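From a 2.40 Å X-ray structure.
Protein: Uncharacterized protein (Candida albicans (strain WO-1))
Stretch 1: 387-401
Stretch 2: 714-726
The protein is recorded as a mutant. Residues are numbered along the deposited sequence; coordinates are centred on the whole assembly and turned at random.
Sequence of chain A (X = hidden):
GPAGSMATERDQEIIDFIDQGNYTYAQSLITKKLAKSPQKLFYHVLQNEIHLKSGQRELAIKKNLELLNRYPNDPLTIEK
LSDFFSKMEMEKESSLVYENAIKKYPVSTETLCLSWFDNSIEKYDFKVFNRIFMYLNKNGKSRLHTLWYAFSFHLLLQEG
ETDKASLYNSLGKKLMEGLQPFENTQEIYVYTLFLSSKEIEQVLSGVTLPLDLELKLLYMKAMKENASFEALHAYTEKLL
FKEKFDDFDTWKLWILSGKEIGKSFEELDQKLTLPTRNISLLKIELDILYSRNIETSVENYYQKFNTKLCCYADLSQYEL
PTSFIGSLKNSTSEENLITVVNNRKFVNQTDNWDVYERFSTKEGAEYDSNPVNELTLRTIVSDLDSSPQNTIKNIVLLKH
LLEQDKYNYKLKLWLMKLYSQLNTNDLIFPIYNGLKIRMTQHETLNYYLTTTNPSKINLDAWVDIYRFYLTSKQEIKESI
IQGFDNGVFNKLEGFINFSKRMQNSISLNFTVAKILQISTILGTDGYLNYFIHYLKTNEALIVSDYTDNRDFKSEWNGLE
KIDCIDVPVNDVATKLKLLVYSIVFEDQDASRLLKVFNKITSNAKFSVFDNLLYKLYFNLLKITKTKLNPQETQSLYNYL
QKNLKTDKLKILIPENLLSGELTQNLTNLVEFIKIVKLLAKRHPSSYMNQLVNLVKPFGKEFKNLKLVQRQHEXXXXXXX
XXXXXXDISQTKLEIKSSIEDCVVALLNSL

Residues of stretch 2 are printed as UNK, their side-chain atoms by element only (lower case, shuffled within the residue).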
# COMPACT_ATOMS: atom_id res chain seq x y z
N SER A 387 16.07 25.62 -5.62
CA SER A 387 17.36 26.15 -5.22
C SER A 387 17.64 25.76 -3.77
O SER A 387 16.73 25.76 -2.94
CB SER A 387 17.40 27.67 -5.39
OG SER A 387 16.74 28.34 -4.33
N PRO A 388 18.88 25.38 -3.43
CA PRO A 388 19.17 24.89 -2.06
C PRO A 388 18.94 25.92 -0.96
O PRO A 388 18.58 25.54 0.16
CB PRO A 388 20.65 24.47 -2.14
CG PRO A 388 21.20 25.17 -3.38
CD PRO A 388 20.05 25.26 -4.32
N GLN A 389 19.16 27.21 -1.24
CA GLN A 389 18.81 28.26 -0.29
C GLN A 389 17.31 28.30 -0.03
O GLN A 389 16.87 28.52 1.11
CB GLN A 389 19.27 29.61 -0.83
CG GLN A 389 18.96 30.80 0.04
CD GLN A 389 19.88 31.95 -0.31
OE1 GLN A 389 20.66 31.86 -1.26
NE2 GLN A 389 19.81 33.03 0.46
N ASN A 390 16.49 28.13 -1.08
CA ASN A 390 15.05 28.14 -0.88
C ASN A 390 14.61 26.91 -0.10
O ASN A 390 13.73 26.99 0.76
CB ASN A 390 14.35 28.22 -2.23
CG ASN A 390 12.85 27.98 -2.12
OD1 ASN A 390 12.39 26.85 -2.11
ND2 ASN A 390 12.09 29.06 -2.06
N THR A 391 15.24 25.77 -0.38
CA THR A 391 14.91 24.52 0.30
C THR A 391 15.24 24.61 1.79
O THR A 391 14.45 24.20 2.65
CB THR A 391 15.68 23.38 -0.37
OG1 THR A 391 15.14 23.19 -1.69
CG2 THR A 391 15.59 22.08 0.43
N ILE A 392 16.40 25.18 2.11
CA ILE A 392 16.81 25.33 3.50
C ILE A 392 15.92 26.33 4.22
O ILE A 392 15.50 26.11 5.36
CB ILE A 392 18.30 25.73 3.56
CG1 ILE A 392 19.19 24.56 3.14
CG2 ILE A 392 18.67 26.24 4.95
CD1 ILE A 392 20.67 24.92 3.03
N LYS A 393 15.62 27.46 3.56
CA LYS A 393 14.72 28.44 4.16
C LYS A 393 13.39 27.78 4.54
O LYS A 393 12.90 27.94 5.66
CB LYS A 393 14.49 29.61 3.20
CG LYS A 393 13.39 30.58 3.65
CD LYS A 393 13.05 31.66 2.62
CE LYS A 393 12.17 31.13 1.52
NZ LYS A 393 11.78 32.17 0.56
N ASN A 394 12.83 27.00 3.62
CA ASN A 394 11.53 26.41 3.88
C ASN A 394 11.61 25.22 4.83
O ASN A 394 10.63 24.94 5.53
CB ASN A 394 10.87 26.04 2.54
CG ASN A 394 10.26 27.28 1.86
OD1 ASN A 394 9.42 27.96 2.43
ND2 ASN A 394 10.74 27.59 0.66
N ILE A 395 12.76 24.54 4.92
CA ILE A 395 12.99 23.61 6.02
C ILE A 395 12.85 24.32 7.37
O ILE A 395 12.23 23.80 8.31
CB ILE A 395 14.38 22.95 5.89
CG1 ILE A 395 14.36 21.85 4.83
CG2 ILE A 395 14.84 22.41 7.24
CD1 ILE A 395 15.74 21.26 4.53
N VAL A 396 13.44 25.52 7.48
CA VAL A 396 13.34 26.30 8.72
C VAL A 396 11.89 26.65 9.03
O VAL A 396 11.46 26.64 10.19
CB VAL A 396 14.22 27.55 8.61
CG1 VAL A 396 14.08 28.42 9.83
CG2 VAL A 396 15.67 27.15 8.40
N LEU A 397 11.11 26.97 7.99
CA LEU A 397 9.72 27.36 8.22
C LEU A 397 8.87 26.15 8.62
O LEU A 397 8.07 26.24 9.56
CB LEU A 397 9.16 28.05 6.97
CG LEU A 397 9.83 29.38 6.57
CD1 LEU A 397 9.40 29.87 5.17
CD2 LEU A 397 9.55 30.46 7.61
N LEU A 398 9.06 25.01 7.95
CA LEU A 398 8.32 23.80 8.30
C LEU A 398 8.58 23.39 9.75
O LEU A 398 7.65 23.18 10.52
CB LEU A 398 8.68 22.66 7.34
CG LEU A 398 8.14 22.83 5.91
CD1 LEU A 398 8.56 21.68 5.03
CD2 LEU A 398 6.60 22.98 5.88
N LYS A 399 9.87 23.30 10.13
CA LYS A 399 10.23 22.99 11.51
C LYS A 399 9.60 23.98 12.49
O LYS A 399 9.16 23.59 13.58
CB LYS A 399 11.75 22.97 11.69
CG LYS A 399 12.46 21.91 10.88
CD LYS A 399 13.96 22.08 10.93
CE LYS A 399 14.48 21.93 12.36
NZ LYS A 399 15.90 22.38 12.44
N HIS A 400 9.57 25.26 12.13
CA HIS A 400 9.01 26.25 13.04
C HIS A 400 7.52 26.02 13.25
O HIS A 400 7.04 26.04 14.38
CB HIS A 400 9.26 27.67 12.53
CG HIS A 400 8.72 28.72 13.44
ND1 HIS A 400 7.49 29.31 13.24
CD2 HIS A 400 9.21 29.24 14.58
CE1 HIS A 400 7.26 30.17 14.22
NE2 HIS A 400 8.29 30.15 15.04
N LEU A 401 6.79 25.80 12.16
CA LEU A 401 5.37 25.46 12.24
C LEU A 401 5.14 24.19 13.06
O LEU A 401 4.17 24.11 13.83
CB LEU A 401 4.81 25.30 10.83
CG LEU A 401 5.00 26.51 9.91
CD1 LEU A 401 4.49 26.25 8.52
CD2 LEU A 401 4.37 27.77 10.50
N UNK A 714 29.05 27.50 1.04
CA UNK A 714 27.86 27.95 0.31
C UNK A 714 26.74 28.28 1.30
O UNK A 714 26.04 29.28 1.16
c UNK A 714 27.42 26.87 -0.70
c UNK A 714 26.10 27.24 -1.37
c UNK A 714 28.36 25.26 -2.46
c UNK A 714 28.51 26.61 -1.75
N UNK A 715 26.59 27.43 2.32
CA UNK A 715 25.56 27.62 3.34
C UNK A 715 25.80 28.90 4.13
O UNK A 715 24.87 29.68 4.36
c UNK A 715 24.86 26.67 5.57
c UNK A 715 25.52 26.37 4.24
c UNK A 715 24.94 23.87 4.21
c UNK A 715 24.86 25.21 3.49
N UNK A 716 27.06 29.15 4.53
CA UNK A 716 27.38 30.34 5.30
C UNK A 716 27.24 31.61 4.46
O UNK A 716 26.99 32.69 5.02
c UNK A 716 28.93 29.20 6.97
o UNK A 716 30.09 28.83 7.27
o UNK A 716 27.91 28.75 7.54
c UNK A 716 28.80 30.25 5.87
N UNK A 717 27.40 31.51 3.15
CA UNK A 717 27.25 32.67 2.27
C UNK A 717 25.80 32.97 1.91
O UNK A 717 25.54 34.00 1.29
o UNK A 717 27.39 31.51 0.15
c UNK A 717 28.05 32.47 0.98
N UNK A 718 24.86 32.09 2.26
CA UNK A 718 23.47 32.31 1.89
C UNK A 718 22.82 33.31 2.84
O UNK A 718 22.94 33.19 4.07
c UNK A 718 23.14 30.07 0.75
c UNK A 718 21.80 28.37 2.24
c UNK A 718 22.70 30.98 1.89
s UNK A 718 22.28 28.51 0.58
N UNK A 719 22.15 34.30 2.27
CA UNK A 719 21.37 35.25 3.04
C UNK A 719 19.92 34.76 3.15
O UNK A 719 19.43 34.00 2.32
o UNK A 719 23.29 37.64 3.50
c UNK A 719 22.82 37.22 2.42
c UNK A 719 21.42 36.63 2.41
o UNK A 719 23.45 37.25 1.34
N UNK A 720 19.25 35.23 4.19
CA UNK A 720 17.92 34.75 4.51
C UNK A 720 17.06 35.91 4.96
O UNK A 720 17.40 36.60 5.93
c UNK A 720 17.63 31.53 4.41
c UNK A 720 19.77 31.95 5.41
c UNK A 720 18.47 32.37 5.13
c UNK A 720 19.37 29.90 4.26
c UNK A 720 20.22 30.72 4.97
c UNK A 720 18.07 30.31 3.97
c UNK A 720 17.98 33.69 5.61
N UNK A 721 15.95 36.12 4.25
CA UNK A 721 14.91 37.08 4.62
C UNK A 721 13.64 36.26 4.80
O UNK A 721 12.75 36.27 3.94
c UNK A 721 14.73 38.17 3.58
o UNK A 721 15.06 41.30 2.99
c UNK A 721 15.65 40.28 2.53
c UNK A 721 15.91 39.12 3.47
o UNK A 721 16.02 40.18 1.34
N UNK A 722 13.53 35.52 5.92
CA UNK A 722 12.34 34.69 6.12
C UNK A 722 11.13 35.54 6.29
O UNK A 722 11.19 36.71 6.73
c UNK A 722 14.09 34.30 7.79
c UNK A 722 14.36 35.61 7.13
c UNK A 722 12.69 33.92 7.41
N UNK A 723 9.93 35.02 5.95
CA UNK A 723 8.70 35.80 6.07
C UNK A 723 8.17 35.93 7.49
O UNK A 723 7.29 36.77 7.73
c UNK A 723 7.71 35.03 5.19
c UNK A 723 9.71 33.70 5.33
c UNK A 723 8.21 33.61 5.25
N UNK A 724 8.66 35.13 8.44
CA UNK A 724 8.23 35.19 9.83
C UNK A 724 9.48 35.16 10.70
O UNK A 724 10.59 34.91 10.22
c UNK A 724 7.95 32.69 9.95
c UNK A 724 7.27 34.03 10.19
c UNK A 724 7.19 31.51 10.54
c UNK A 724 6.00 34.10 9.35
N UNK A 725 9.29 35.42 11.99
CA UNK A 725 10.41 35.43 12.92
C UNK A 725 10.81 34.00 13.24
O UNK A 725 10.03 33.23 13.82
o UNK A 725 11.24 36.73 14.74
c UNK A 725 10.06 36.18 14.19
N UNK A 726 12.05 33.64 12.88
CA UNK A 726 12.61 32.31 13.08
C UNK A 726 14.09 32.47 13.37
O UNK A 726 14.69 33.52 13.12
c UNK A 726 10.95 30.95 11.75
c UNK A 726 12.81 32.12 10.60
c UNK A 726 12.40 31.40 11.85

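Position 714 opens the segment on a last stretch of helix. Four side-chain carbons fork at the first, one arm running two carbons, and none makes contact with stretch 1: isoleucine, I714. Position 715 repeats that forked four-carbon pattern, but here the inner carbon of the longer arm lies 4.2 Å from I392 CD1. It is I715, and the atom is CG1.

Position 716 carries two carbons, the second bearing two oxygens, and stays clear of the partner helix; this is aspartate, D716. Position 717 has one carbon and one oxygen, a serine, S717, whose OG donates to I714 O at 2.8 Å, a bond kept within its own segment.

At 718 an unbranched chain of two carbons, a sulfur and a last carbon points its CA-to-CB bond toward the helix. The sulfur lies 3.5 Å from Q389 CB and the last carbon 3.7 Å from I392 CD1, so the flexible thioether follows the helix surface from one residue to the next turn; this can only be methionine, M718, with SD and CE the two atoms.

Position 719 shows two carbons, the second carrying two oxygens, and its CA-to-CB bond points away from stretch 1. Its backbone O sits 2.1 Å from Q389 NE2, too short for a hydrogen bond; this is a clash in the model, and no rule should be drawn from it. The residue is D719.

Position 720 has one carbon leading to a six-carbon ring with no further atom. One ring carbon lies 3.7 Å from K393 CB and 3.6 Å from Q389 O, both at the ring's edge. The carbon at the far tip of the ring reaches I392 CG2 at 3.8 Å. This is phenylalanine, F720, and the two carbons are CE1 and CZ.

Position 721 has three carbons, the third carrying two oxygens, and its CA-to-CB bond points away: glutamate, E721. At 722 three carbons close onto the backbone nitrogen, and CB lies 4.7 Å from L397 CD2, giving P722. Position 723 closes the same ring, whose carbon next to the nitrogen packs 3.8 Å from L397 CD1; it is P723, and the atom is CD.

Position 724 is again four carbons forked at the first. The inner carbon of its longer arm meets L397 CD2 at 3.6 Å and the end carbon approaches H400 ND1 at 3.5 Å: I724, through CG1 and CD1. Position 725, one carbon and one oxygen, has its CA-to-CB bond pointing away and is S725. Position 726 ends the segment with one carbon bearing two. Its CB lies 4.0 Å from V396 CG1, and one outer carbon stands 3.9 Å from the centroid of the H400 ring, over its face, a CH-pi contact: valine, V726, with CG1 over the ring.

The contact works by apolar packing, with no hydrogen bond between the stretches. Helix residues I392, V396, L397 and H400, together with the aliphatic start of K393, supply a surface that the mostly extended chain follows from M718 to V726. M718, I724 and V726 direct CB toward the helix, whereas the acidic D719 and E721 direct theirs away. The readable rule is to place apolar groups on the helix and start the charged side chains away from it; together the two stretches bury 710 Å².

Stretch 2 (714-726) IIDSMDFEPPISV
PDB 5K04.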